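Local coordinates for protein GlcNAc Inducible Gene 2, GIG2 (PDB 6AKZ) that binds an iron(III) ion and probably acts as an oxygenase of the DUF1479 family, within the cupin clan, at residues L88-V93 with F346-C351; A147-M152 with Y372-L377; S263-G268 with G365-L370; L272-S277 with I336-V341. All coordinates share one frame; numbering follows the deposited sequence.

Interaction 1: L88-V93 with F346-C351; sequences LMIENV and FVFWHC
Leu88 faces Phe348 and Ile90 faces Phe346 as antiparallel hydrogen-bonded pairs, and Met89 with Val347 forms the non-hydrogen-bonded pair between them. The strand axes approach to 4.8 Å at 163°, which confirms the antiparallel course. Four backbone bonds define the register. Phe348 N donates to Leu88 O at 2.9 Å, an almost straight bond (177° at the hydrogen). The return bond from Leu88 N to Phe348 O measures 3.0 Å, and Ile90 and Phe346 are joined in the same reciprocal way. CA-H...O contacts run both ways, Val347 CA to Leu88 O and Met89 CA to Phe346 O (each 3.5 Å), flanking the non-hydrogen-bonded pair.

The apolar contacts divide between the two faces. On one, Met89 bends at its last torsion (chi3 -69°), and CE meets Val347 CG2 at 3.8 Å. On the other, Ile90 CD1 lies at the edge of the Phe348 ring, near its plane and 4.0 Å from CE2, while Phe346 CE1 sits 3.4 Å above one face of that ring, towards the rim. Val93 CG2 reaches Phe346 CB just beyond the paired region.

Helix 143-153 packs on the phenylalanine face. Backbone bonds from Met89 to Cys64 and from Val347 to Trp259 extend the ladder to both neighbouring strands, so this is an interior strand pair of the large mixed sheet, consistent with a cupin-type beta fold.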
loop_
_atom_site.group_PDB
_atom_site.type_symbol
_atom_site.label_atom_id
_atom_site.label_comp_id
_atom_site.label_asym_id
_atom_site.label_seq_id
_atom_site.Cartn_x
_atom_site.Cartn_y
_atom_site.Cartn_z
ATOM N N LEU A 88 -10.369 5.698 -1.319
ATOM C CA LEU A 88 -11.338 6.471 -0.527
ATOM C C LEU A 88 -10.709 7.759 -0.051
ATOM O O LEU A 88 -9.614 7.732 0.498
ATOM C CB LEU A 88 -11.766 5.637 0.684
ATOM C CG LEU A 88 -12.749 6.324 1.663
ATOM C CD1 LEU A 88 -14.097 6.663 1.025
ATOM C CD2 LEU A 88 -13.009 5.304 2.782
ATOM N N MET A 89 -11.443 8.864 -0.135
ATOM C CA MET A 89 -11.097 10.105 0.485
ATOM C C MET A 89 -12.125 10.389 1.594
ATOM O O MET A 89 -13.321 10.379 1.347
ATOM C CB MET A 89 -11.054 11.228 -0.550
ATOM C CG MET A 89 -10.919 12.663 0.088
ATOM S SD MET A 89 -10.998 13.973 -1.181
ATOM C CE MET A 89 -9.499 13.723 -2.021
ATOM N N ILE A 90 -11.653 10.540 2.800
ATOM C CA ILE A 90 -12.493 10.859 3.973
ATOM C C ILE A 90 -12.257 12.283 4.328
ATOM O O ILE A 90 -11.119 12.703 4.702
ATOM C CB ILE A 90 -12.125 9.950 5.132
ATOM C CG1 ILE A 90 -12.186 8.471 4.744
ATOM C CG2 ILE A 90 -12.994 10.274 6.352
ATOM C CD1 ILE A 90 -11.624 7.553 5.801
ATOM N N GLU A 91 -13.274 13.091 4.231
ATOM C CA GLU A 91 -13.133 14.537 4.488
ATOM C C GLU A 91 -13.293 14.935 5.956
ATOM O O GLU A 91 -13.964 14.263 6.678
ATOM C CB GLU A 91 -14.122 15.296 3.627
ATOM C CG GLU A 91 -13.707 15.215 2.183
ATOM C CD GLU A 91 -14.296 16.310 1.309
ATOM O OE1 GLU A 91 -15.502 16.122 1.051
ATOM O OE2 GLU A 91 -13.551 17.277 0.860
ATOM N N ASN A 92 -12.564 15.955 6.416
ATOM C CA ASN A 92 -12.816 16.573 7.683
ATOM C C ASN A 92 -12.457 15.657 8.865
ATOM O O ASN A 92 -13.117 15.616 9.899
ATOM C CB ASN A 92 -14.291 17.071 7.791
ATOM C CG ASN A 92 -14.666 18.144 6.750
ATOM O OD1 ASN A 92 -13.979 19.130 6.556
ATOM N ND2 ASN A 92 -15.806 18.002 6.179
ATOM N N VAL A 93 -11.418 14.873 8.690
ATOM C CA VAL A 93 -10.887 14.040 9.773
ATOM C C VAL A 93 -10.218 14.920 10.834
ATOM O O VAL A 93 -10.335 14.645 12.019
ATOM C CB VAL A 93 -9.841 13.081 9.234
ATOM C CG1 VAL A 93 -9.310 12.230 10.417
ATOM C CG2 VAL A 93 -10.500 12.232 8.115
ATOM N N PHE A 346 -8.158 12.599 4.672
ATOM C CA PHE A 346 -7.276 11.437 4.622
ATOM C C PHE A 346 -7.606 10.682 3.361
ATOM O O PHE A 346 -8.793 10.433 3.105
ATOM C CB PHE A 346 -7.364 10.585 5.862
ATOM C CG PHE A 346 -6.151 9.789 6.124
ATOM C CD1 PHE A 346 -5.930 8.597 5.436
ATOM C CD2 PHE A 346 -5.163 10.237 6.964
ATOM C CE1 PHE A 346 -4.788 7.906 5.619
ATOM C CE2 PHE A 346 -4.014 9.515 7.159
ATOM C CZ PHE A 346 -3.809 8.384 6.488
ATOM N N VAL A 347 -6.564 10.254 2.618
ATOM C CA VAL A 347 -6.739 9.512 1.406
ATOM C C VAL A 347 -6.091 8.122 1.596
ATOM O O VAL A 347 -4.907 8.038 1.927
ATOM C CB VAL A 347 -6.207 10.233 0.167
ATOM C CG1 VAL A 347 -6.085 9.319 -1.047
ATOM C CG2 VAL A 347 -7.049 11.477 -0.122
ATOM N N PHE A 348 -6.852 7.094 1.292
ATOM C CA PHE A 348 -6.404 5.668 1.332
ATOM C C PHE A 348 -6.451 5.063 -0.065
ATOM O O PHE A 348 -7.390 5.297 -0.835
ATOM C CB PHE A 348 -7.346 4.820 2.171
ATOM C CG PHE A 348 -7.224 4.991 3.628
ATOM C CD1 PHE A 348 -6.111 4.505 4.279
ATOM C CD2 PHE A 348 -8.249 5.605 4.373
ATOM C CE1 PHE A 348 -5.935 4.624 5.664
ATOM C CE2 PHE A 348 -8.068 5.742 5.768
ATOM C CZ PHE A 348 -6.926 5.252 6.393
ATOM N N TRP A 349 -5.483 4.225 -0.397
ATOM C CA TRP A 349 -5.637 3.368 -1.506
ATOM C C TRP A 349 -5.073 1.965 -1.186
ATOM O O TRP A 349 -4.071 1.756 -0.472
ATOM C CB TRP A 349 -5.094 3.904 -2.821
ATOM C CG TRP A 349 -3.611 4.173 -2.877
ATOM C CD1 TRP A 349 -2.684 3.395 -3.479
ATOM C CD2 TRP A 349 -2.903 5.281 -2.302
ATOM N NE1 TRP A 349 -1.367 3.947 -3.314
ATOM C CE2 TRP A 349 -1.515 5.146 -2.667
ATOM C CE3 TRP A 349 -3.300 6.416 -1.574
ATOM C CZ2 TRP A 349 -0.549 6.093 -2.316
ATOM C CZ3 TRP A 349 -2.303 7.346 -1.168
ATOM C CH2 TRP A 349 -0.972 7.182 -1.534
ATOM N N HIS A 350 -5.746 0.988 -1.757
ATOM C CA HIS A 350 -5.350 -0.447 -1.655
ATOM C C HIS A 350 -3.945 -0.693 -2.188
ATOM O O HIS A 350 -3.488 -0.063 -3.130
ATOM C CB HIS A 350 -6.345 -1.357 -2.356
ATOM C CG HIS A 350 -6.239 -2.798 -1.992
ATOM N ND1 HIS A 350 -5.397 -3.671 -2.635
ATOM C CD2 HIS A 350 -6.989 -3.553 -1.157
ATOM C CE1 HIS A 350 -5.577 -4.892 -2.170
ATOM N NE2 HIS A 350 -6.540 -4.845 -1.260
ATOM N N CYS A 351 -3.195 -1.545 -1.495
ATOM C CA CYS A 351 -1.843 -1.862 -1.891
ATOM C C CYS A 351 -1.698 -2.343 -3.328
ATOM O O CYS A 351 -0.621 -2.255 -3.903
ATOM C CB CYS A 351 -1.183 -2.866 -0.899
ATOM S SG CYS A 351 -2.097 -4.424 -0.782
#

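Interaction 2: A147-M152 with Y372-L377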
loop_
_atom_site.group_PDB
_atom_site.type_symbol
_atom_site.label_atom_id
_atom_site.label_comp_id
_atom_site.label_asym_id
_atom_site.label_seq_id
_atom_site.Cartn_x
_atom_site.Cartn_y
_atom_site.Cartn_z
ATOM N N ALA A 147 -9.569 6.201 14.615
ATOM C CA ALA A 147 -10.924 5.830 14.221
ATOM C C ALA A 147 -10.993 5.409 12.767
ATOM O O ALA A 147 -11.580 4.363 12.436
ATOM C CB ALA A 147 -11.921 6.959 14.498
ATOM N N ILE A 148 -10.411 6.184 11.875
ATOM C CA ILE A 148 -10.511 5.816 10.453
ATOM C C ILE A 148 -9.725 4.572 10.141
ATOM O O ILE A 148 -10.160 3.764 9.334
ATOM C CB ILE A 148 -10.152 6.934 9.442
ATOM C CG1 ILE A 148 -8.698 7.310 9.547
ATOM C CG2 ILE A 148 -11.080 8.157 9.667
ATOM C CD1 ILE A 148 -8.269 8.382 8.544
ATOM N N PHE A 149 -8.601 4.359 10.790
ATOM C CA PHE A 149 -7.900 3.078 10.619
ATOM C C PHE A 149 -8.717 1.900 11.141
ATOM O O PHE A 149 -8.717 0.848 10.511
ATOM C CB PHE A 149 -6.495 3.164 11.212
ATOM C CG PHE A 149 -5.529 3.845 10.294
ATOM C CD1 PHE A 149 -5.417 5.222 10.270
ATOM C CD2 PHE A 149 -4.787 3.095 9.378
ATOM C CE1 PHE A 149 -4.536 5.877 9.378
ATOM C CE2 PHE A 149 -3.872 3.722 8.486
ATOM C CZ PHE A 149 -3.768 5.105 8.463
ATOM N N LYS A 150 -9.411 2.065 12.274
ATOM C CA LYS A 150 -10.275 1.014 12.781
ATOM C C LYS A 150 -11.334 0.701 11.739
ATOM O O LYS A 150 -11.592 -0.451 11.433
ATOM C CB LYS A 150 -10.964 1.375 14.094
ATOM C CG LYS A 150 -10.118 1.351 15.326
ATOM C CD LYS A 150 -10.943 1.850 16.529
ATOM C CE LYS A 150 -10.144 2.610 17.609
ATOM N NZ LYS A 150 -10.617 4.031 17.838
ATOM N N ALA A 151 -11.910 1.717 11.133
ATOM C CA ALA A 151 -13.009 1.506 10.168
ATOM C C ALA A 151 -12.477 0.800 8.895
ATOM O O ALA A 151 -13.066 -0.139 8.403
ATOM C CB ALA A 151 -13.622 2.814 9.802
ATOM N N MET A 152 -11.301 1.225 8.420
ATOM C CA MET A 152 -10.664 0.541 7.270
ATOM C C MET A 152 -10.345 -0.887 7.518
ATOM O O MET A 152 -10.533 -1.717 6.627
ATOM C CB MET A 152 -9.423 1.271 6.756
ATOM C CG MET A 152 -9.721 2.749 6.269
ATOM S SD MET A 152 -11.152 3.032 5.283
ATOM C CE MET A 152 -10.609 2.351 3.712
ATOM N N TYR A 372 1.039 7.925 5.898
ATOM C CA TYR A 372 0.718 6.968 6.996
ATOM C C TYR A 372 -0.173 5.898 6.424
ATOM O O TYR A 372 -1.276 6.229 5.991
ATOM C CB TYR A 372 0.098 7.760 8.194
ATOM C CG TYR A 372 -0.142 6.931 9.425
ATOM C CD1 TYR A 372 0.835 5.984 9.858
ATOM C CD2 TYR A 372 -1.240 7.187 10.251
ATOM C CE1 TYR A 372 0.615 5.245 11.029
ATOM C CE2 TYR A 372 -1.478 6.395 11.382
ATOM C CZ TYR A 372 -0.551 5.443 11.739
ATOM O OH TYR A 372 -0.730 4.643 12.847
ATOM N N GLY A 373 0.305 4.624 6.393
ATOM C CA GLY A 373 -0.327 3.509 5.815
ATOM C C GLY A 373 -0.904 2.647 6.876
ATOM O O GLY A 373 -0.609 2.800 8.084
ATOM N N GLN A 374 -1.768 1.722 6.435
ATOM C CA GLN A 374 -2.244 0.703 7.322
ATOM C C GLN A 374 -1.329 -0.497 7.367
ATOM O O GLN A 374 -1.086 -1.118 6.330
ATOM C CB GLN A 374 -3.647 0.274 6.843
ATOM C CG GLN A 374 -4.254 -0.799 7.749
ATOM C CD GLN A 374 -5.712 -1.014 7.440
ATOM O OE1 GLN A 374 -6.034 -1.602 6.467
ATOM N NE2 GLN A 374 -6.611 -0.599 8.366
ATOM N N THR A 375 -0.831 -0.817 8.558
ATOM C CA THR A 375 0.146 -1.853 8.748
ATOM C C THR A 375 -0.396 -2.714 9.920
ATOM O O THR A 375 -0.236 -2.402 11.095
ATOM C CB THR A 375 1.477 -1.210 9.151
ATOM O OG1 THR A 375 1.881 -0.274 8.141
ATOM C CG2 THR A 375 2.536 -2.263 9.352
ATOM N N PRO A 376 -1.086 -3.811 9.611
ATOM C CA PRO A 376 -1.628 -4.624 10.701
ATOM C C PRO A 376 -0.559 -5.408 11.445
ATOM O O PRO A 376 0.481 -5.774 10.863
ATOM C CB PRO A 376 -2.597 -5.592 9.953
ATOM C CG PRO A 376 -1.901 -5.752 8.568
ATOM C CD PRO A 376 -1.351 -4.356 8.267
ATOM N N LEU A 377 -0.860 -5.652 12.712
ATOM C CA LEU A 377 -0.074 -6.558 13.490
ATOM C C LEU A 377 -0.156 -7.932 12.829
ATOM O O LEU A 377 -1.216 -8.532 12.735
ATOM C CB LEU A 377 -0.490 -6.597 14.966
ATOM C CG LEU A 377 0.227 -7.690 15.821
ATOM C CD1 LEU A 377 1.706 -7.358 15.892
ATOM C CD2 LEU A 377 -0.408 -7.586 17.221
#
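Phe149, on helix 143-153, faces the loop backbone at Gln374; their CA atoms, the nearest such pair across the contact, are 7.0 Å apart. The side chain of Phe149 bridges this separation. Its CB points toward the loop, and with CG anti to the carbonyl carbon (chi1 -80°) the ring reaches Tyr372, Gly373 and Gln374.

Two kinds of neighbour meet the ring. The Tyr372 ring lies oblique to it, with centroids 4.8 Å apart and planes at 47°; the closest carbons are Phe149 CE1 and Tyr372 CD2, at 3.7 Å. The loop backbone supplies the second group: Tyr372 O and Gln374 N lie at the edge of the Phe149 ring, near its plane, and Gly373 O approaches CE2 obliquely at 3.4 Å.

Gln374 slides past Phe149 in the opposite direction, its amide plane turned 66° from the ring. The aliphatic part makes the contact with the ring, CB standing 3.8 Å from Phe149 CE2. The extended chain then carries NE2 to 3.3 Å from Phe149 O and 3.7 Å from Met152 CB, while OE1 is hydrogen-bonded to Thr255. Gln171 NE2 bonds both Tyr372 OH and Gly373 O, which ties down the loop beside the ring.

Phe348 meets Phe149 edge-to-face, and backbone bonds link Tyr372 to Gly258 and Gln374 to Leu256. A helix thus packs through an aromatic cluster on one face of the large mixed sheet and on the continuation of strand 367-371, consistent with the cupin-type fold expected from the family.

Interaction 3: S263-G268 with G365-L370; sequences SNNKSG and GHSSVL
Where the loop after strand 256-261 passes the start of strand 367-371, Ser263 and Asn265 grip the backbone of His366 and Ser368. Ser263 OG sits between its backbone N and carbonyl carbon (chi1 60°), which brings it to Ser368 N, whose hydrogen it accepts at 2.9 Å, nearly straight at 172°. The same oxygen donates to Asn265 OD1 at 2.6 Å, in the plane of that amide and on a lone pair, so the two bonds orient the hydroxyl and the amide together. Asn265 ND2 then bonds His366 O at 2.9 Å; the acceptor lies in the amide plane of Asn265, whereas the donor stands 47° out of the carbonyl plane of His366.

His366 ND1 and Ser368 OG are hydrogen-bonded at 2.7 Å. Ser263 CB approaches the imidazole obliquely, 3.6 Å from CE1, and Phe103 stacks on that ring. One water, 2.9 Å from Ser368 O and 3.2 Å from Ser263 O, is placed to donate to each, though other acceptors nearby may compete.

Ser368 also has a backbone bond with Leu262; beyond it, side-chain bonds hold loop to strand where the ladder between two neighbouring interior strands of the large mixed sheet stops.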
loop_
_atom_site.group_PDB
_atom_site.type_symbol
_atom_site.label_atom_id
_atom_site.label_comp_id
_atom_site.label_asym_id
_atom_site.label_seq_id
_atom_site.Cartn_x
_atom_site.Cartn_y
_atom_site.Cartn_z
ATOM N N SER A 263 -2.584 20.451 3.113
ATOM C CA SER A 263 -2.803 21.589 2.212
ATOM C C SER A 263 -4.112 21.390 1.418
ATOM O O SER A 263 -4.632 20.259 1.337
ATOM C CB SER A 263 -1.621 21.730 1.272
ATOM O OG SER A 263 -1.430 20.571 0.481
ATOM N N ASN A 264 -4.632 22.483 0.865
ATOM C CA ASN A 264 -5.741 22.422 -0.075
ATOM C C ASN A 264 -5.174 22.418 -1.479
ATOM O O ASN A 264 -4.457 23.397 -1.826
ATOM C CB ASN A 264 -6.628 23.658 0.033
ATOM C CG ASN A 264 -7.228 23.833 1.389
ATOM O OD1 ASN A 264 -7.776 22.896 2.031
ATOM N ND2 ASN A 264 -7.081 25.060 1.898
ATOM N N ASN A 265 -5.484 21.400 -2.316
ATOM C CA ASN A 265 -5.008 21.352 -3.732
ATOM C C ASN A 265 -6.076 20.745 -4.609
ATOM O O ASN A 265 -6.655 19.733 -4.233
ATOM C CB ASN A 265 -3.759 20.514 -3.880
ATOM C CG ASN A 265 -2.690 20.905 -2.878
ATOM O OD1 ASN A 265 -2.680 20.355 -1.738
ATOM N ND2 ASN A 265 -1.885 21.938 -3.188
ATOM N N LYS A 266 -6.385 21.374 -5.716
ATOM C CA LYS A 266 -7.528 20.914 -6.562
ATOM C C LYS A 266 -7.001 19.746 -7.414
ATOM O O LYS A 266 -5.840 19.542 -7.394
ATOM C CB LYS A 266 -7.974 21.997 -7.490
ATOM C CG LYS A 266 -8.730 23.074 -6.747
ATOM C CD LYS A 266 -9.104 24.194 -7.709
ATOM C CE LYS A 266 -9.558 25.438 -6.999
ATOM N NZ LYS A 266 -8.343 26.240 -6.633
ATOM N N SER A 267 -7.879 18.941 -8.009
ATOM C CA SER A 267 -7.459 17.777 -8.847
ATOM C C SER A 267 -6.396 18.206 -9.809
ATOM O O SER A 267 -6.513 19.300 -10.418
ATOM C CB SER A 267 -8.648 17.169 -9.635
ATOM O OG SER A 267 -9.667 16.823 -8.793
ATOM N N GLY A 268 -5.347 17.430 -9.968
ATOM C CA GLY A 268 -4.277 17.776 -10.910
ATOM C C GLY A 268 -3.170 18.689 -10.371
ATOM O O GLY A 268 -2.162 18.890 -11.009
ATOM N N GLY A 365 -0.365 26.862 -4.393
ATOM C CA GLY A 365 0.427 26.762 -3.176
ATOM C C GLY A 365 0.959 25.371 -3.059
ATOM O O GLY A 365 0.736 24.508 -3.902
ATOM N N HIS A 366 1.674 25.133 -1.973
ATOM C CA HIS A 366 2.286 23.844 -1.708
ATOM C C HIS A 366 1.196 22.741 -1.630
ATOM O O HIS A 366 0.053 22.988 -1.245
ATOM C CB HIS A 366 3.163 23.899 -0.394
ATOM C CG HIS A 366 2.354 24.158 0.827
ATOM N ND1 HIS A 366 1.842 23.129 1.608
ATOM C CD2 HIS A 366 1.923 25.312 1.411
ATOM C CE1 HIS A 366 1.164 23.641 2.615
ATOM N NE2 HIS A 366 1.143 24.952 2.478
ATOM N N SER A 367 1.585 21.576 -2.149
ATOM C CA SER A 367 0.828 20.349 -2.066
ATOM C C SER A 367 1.662 19.442 -1.082
ATOM O O SER A 367 2.718 18.907 -1.414
ATOM C CB SER A 367 0.710 19.710 -3.407
ATOM O OG SER A 367 0.172 18.458 -3.252
ATOM N N SER A 368 1.142 19.317 0.129
ATOM C CA SER A 368 1.858 18.681 1.234
ATOM C C SER A 368 0.972 17.650 1.922
ATOM O O SER A 368 -0.229 17.870 2.136
ATOM C CB SER A 368 2.240 19.701 2.217
ATOM O OG SER A 368 3.007 20.747 1.589
ATOM N N VAL A 369 1.620 16.519 2.195
ATOM C CA VAL A 369 0.974 15.419 2.846
ATOM C C VAL A 369 1.888 14.753 3.848
ATOM O O VAL A 369 3.124 14.821 3.781
ATOM C CB VAL A 369 0.386 14.382 1.874
ATOM C CG1 VAL A 369 -0.541 15.022 0.871
ATOM C CG2 VAL A 369 1.461 13.546 1.185
ATOM N N LEU A 370 1.249 14.044 4.759
ATOM C CA LEU A 370 1.982 13.227 5.756
ATOM C C LEU A 370 1.568 11.789 5.519
ATOM O O LEU A 370 0.384 11.475 5.632
ATOM C CB LEU A 370 1.541 13.697 7.119
ATOM C CG LEU A 370 2.111 13.139 8.458
ATOM C CD1 LEU A 370 1.688 14.183 9.488
ATOM C CD2 LEU A 370 1.434 11.816 8.789
HETATM O O HOH W 1 -2.684 17.850 0.597
#

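Interaction 4: L272-S277 with I336-V341; sequences LRVLPS and ISIPDV
The guanidinium of Arg273 has Ser337 OG at its edge, in plane and 3.5 Å from NH1, with Ile336 C placed obliquely to the group. A bend at chi3 (43°) sets NE, which forms a salt bridge with Glu356 of strand 355-357. Arg273 and Ser337, the antiparallel non-hydrogen-bonded pair, share one face of the small sheet.

On the opposite face, Ile336 carries CG1 between its backbone N and carbonyl carbon (chi1 52°), and that atom lies 3.8 Å from Pro276 CD. The two side chains cross at about a right angle, with Ile336 CD1 also touching Pro276 CG. Pro276 is the centre of an inverse gamma turn that follows strand 272-274. Val274 CG2 reaches Ile338 CG2, and Leu272 CB meets Ile338 CD1.

The pairing rests on three backbone bonds. Val274 and Ile336 form the hydrogen-bonded pair, with Ile336 N to Val274 O at 3.0 Å (176° at the hydrogen) and Val274 N to Ile336 O at 2.9 Å; Ile338 N bonds Leu272 O. A CA-H...O contact runs from Arg273 CA to Ile336 O (3.2 Å), and Ile338 CG1 packs 3.4 Å from Leu272 O.

Strand 272-274 is central in a three-stranded antiparallel sheet whose other edge strand, 355-357, begins with the iron ligand His355. The side chain of Leu272 lies about 4 Å from that of His355. It is about 7 Å from the bound iron(III) ion. The pair therefore forms part of the minor sheet beside the iron site, where His192, Asp194 and His355 bind the metal, consistent with the two-histidine, one-carboxylate facial triad of cupin-clan oxygenases.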
loop_
_atom_site.group_PDB
_atom_site.type_symbol
_atom_site.label_atom_id
_atom_site.label_comp_id
_atom_site.label_asym_id
_atom_site.label_seq_id
_atom_site.Cartn_x
_atom_site.Cartn_y
_atom_site.Cartn_z
ATOM N N LEU A 272 -2.346 13.164 -6.388
ATOM C CA LEU A 272 -2.298 11.752 -6.668
ATOM C C LEU A 272 -3.286 11.441 -7.803
ATOM O O LEU A 272 -4.335 12.077 -7.910
ATOM C CB LEU A 272 -2.709 11.004 -5.393
ATOM C CG LEU A 272 -2.716 9.443 -5.420
ATOM C CD1 LEU A 272 -1.341 8.885 -5.582
ATOM C CD2 LEU A 272 -3.410 8.965 -4.157
ATOM N N ARG A 273 -2.910 10.484 -8.614
ATOM C CA ARG A 273 -3.738 9.918 -9.658
ATOM C C ARG A 273 -3.842 8.395 -9.368
ATOM O O ARG A 273 -2.906 7.786 -8.961
ATOM C CB ARG A 273 -3.181 10.184 -11.037
ATOM C CG ARG A 273 -3.087 11.668 -11.283
ATOM C CD ARG A 273 -2.331 12.051 -12.497
ATOM N NE ARG A 273 -2.568 11.285 -13.693
ATOM C CZ ARG A 273 -3.555 11.481 -14.531
ATOM N NH1 ARG A 273 -4.511 12.375 -14.294
ATOM N NH2 ARG A 273 -3.610 10.756 -15.599
ATOM N N VAL A 274 -5.021 7.859 -9.610
ATOM C CA VAL A 274 -5.274 6.481 -9.359
ATOM C C VAL A 274 -6.083 5.851 -10.501
ATOM O O VAL A 274 -6.700 6.580 -11.284
ATOM C CB VAL A 274 -6.154 6.328 -8.072
ATOM C CG1 VAL A 274 -5.385 6.755 -6.848
ATOM C CG2 VAL A 274 -7.442 7.163 -8.135
ATOM N N LEU A 275 -6.101 4.547 -10.552
ATOM C CA LEU A 275 -6.987 3.797 -11.437
ATOM C C LEU A 275 -7.973 3.136 -10.498
ATOM O O LEU A 275 -7.700 2.048 -9.983
ATOM C CB LEU A 275 -6.195 2.749 -12.212
ATOM C CG LEU A 275 -6.741 2.412 -13.567
ATOM C CD1 LEU A 275 -5.816 1.368 -14.214
ATOM C CD2 LEU A 275 -8.117 1.897 -13.405
ATOM N N PRO A 276 -9.175 3.715 -10.342
ATOM C CA PRO A 276 -10.050 3.306 -9.283
ATOM C C PRO A 276 -10.891 2.070 -9.628
ATOM O O PRO A 276 -12.153 2.080 -9.657
ATOM C CB PRO A 276 -10.859 4.596 -9.016
ATOM C CG PRO A 276 -11.055 5.129 -10.411
ATOM C CD PRO A 276 -9.642 4.987 -10.967
ATOM N N SER A 277 -10.217 0.992 -10.026
ATOM C CA SER A 277 -10.928 -0.221 -10.320
ATOM C C SER A 277 -9.995 -1.386 -9.890
ATOM O O SER A 277 -9.129 -1.819 -10.635
ATOM C CB SER A 277 -11.234 -0.302 -11.831
ATOM O OG SER A 277 -11.917 -1.535 -12.180
ATOM N N ILE A 336 -7.343 8.581 -13.391
ATOM C CA ILE A 336 -7.896 9.865 -13.039
ATOM C C ILE A 336 -7.199 10.481 -11.871
ATOM O O ILE A 336 -6.622 9.790 -10.989
ATOM C CB ILE A 336 -9.414 9.758 -12.728
ATOM C CG1 ILE A 336 -9.714 8.685 -11.699
ATOM C CG2 ILE A 336 -10.151 9.479 -14.012
ATOM C CD1 ILE A 336 -11.109 8.841 -11.147
ATOM N N SER A 337 -7.275 11.808 -11.806
ATOM C CA SER A 337 -6.864 12.495 -10.567
ATOM C C SER A 337 -7.824 12.193 -9.485
ATOM O O SER A 337 -9.020 11.991 -9.758
ATOM C CB SER A 337 -6.844 14.014 -10.745
ATOM O OG SER A 337 -5.836 14.325 -11.659
ATOM N N ILE A 338 -7.339 12.277 -8.246
ATOM C CA ILE A 338 -8.301 12.296 -7.115
ATOM C C ILE A 338 -9.097 13.598 -7.089
ATOM O O ILE A 338 -8.717 14.569 -7.750
ATOM C CB ILE A 338 -7.605 12.046 -5.769
ATOM C CG1 ILE A 338 -6.554 13.138 -5.513
ATOM C CG2 ILE A 338 -7.113 10.596 -5.736
ATOM C CD1 ILE A 338 -6.060 13.080 -4.109
ATOM N N PRO A 339 -10.244 13.615 -6.376
ATOM C CA PRO A 339 -11.028 14.861 -6.140
ATOM C C PRO A 339 -10.195 15.912 -5.448
ATOM O O PRO A 339 -9.079 15.648 -4.949
ATOM C CB PRO A 339 -12.291 14.395 -5.352
ATOM C CG PRO A 339 -12.148 12.920 -5.177
ATOM C CD PRO A 339 -10.902 12.433 -5.797
ATOM N N ASP A 340 -10.681 17.147 -5.535
ATOM C CA ASP A 340 -10.063 18.284 -4.819
ATOM C C ASP A 340 -9.750 17.853 -3.375
ATOM O O ASP A 340 -10.548 17.191 -2.756
ATOM C CB ASP A 340 -11.006 19.502 -4.815
ATOM C CG ASP A 340 -11.178 20.110 -6.212
ATOM O OD1 ASP A 340 -10.392 19.808 -7.188
ATOM O OD2 ASP A 340 -12.153 20.908 -6.330
ATOM N N VAL A 341 -8.551 18.127 -2.928
ATOM C CA VAL A 341 -8.106 17.764 -1.582
ATOM C C VAL A 341 -8.211 18.998 -0.694
ATOM O O VAL A 341 -7.700 20.071 -1.072
ATOM C CB VAL A 341 -6.624 17.324 -1.647
ATOM C CG1 VAL A 341 -6.031 17.106 -0.286
ATOM C CG2 VAL A 341 -6.525 16.071 -2.478
#

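Interactions 1, 2 and 3 belong to the large mixed sheet or its margins, whereas interaction 4 lies in the three-stranded sheet beside the iron. Interactions 1 and 2 have centres 11 Å apart and share an aromatic cluster: Phe348 CE1 lies 3.6 Å from Phe149 CZ. Interactions 1 and 4, also 11 Å apart, touch through Met89 and through Trp349 against Leu272. Interaction 3 adjoins interaction 2 in sequence, although their centres are 22 Å apart, and meets interaction 4 through Ser267 OG and Ile338 O, 2.7 Å apart. Segments 88-93 and 147-152 precede 263-268 and 272-277, then 336-341 and 346-351, then 365-370 and 372-377, so distant segments meet around the iron-binding part of the fold.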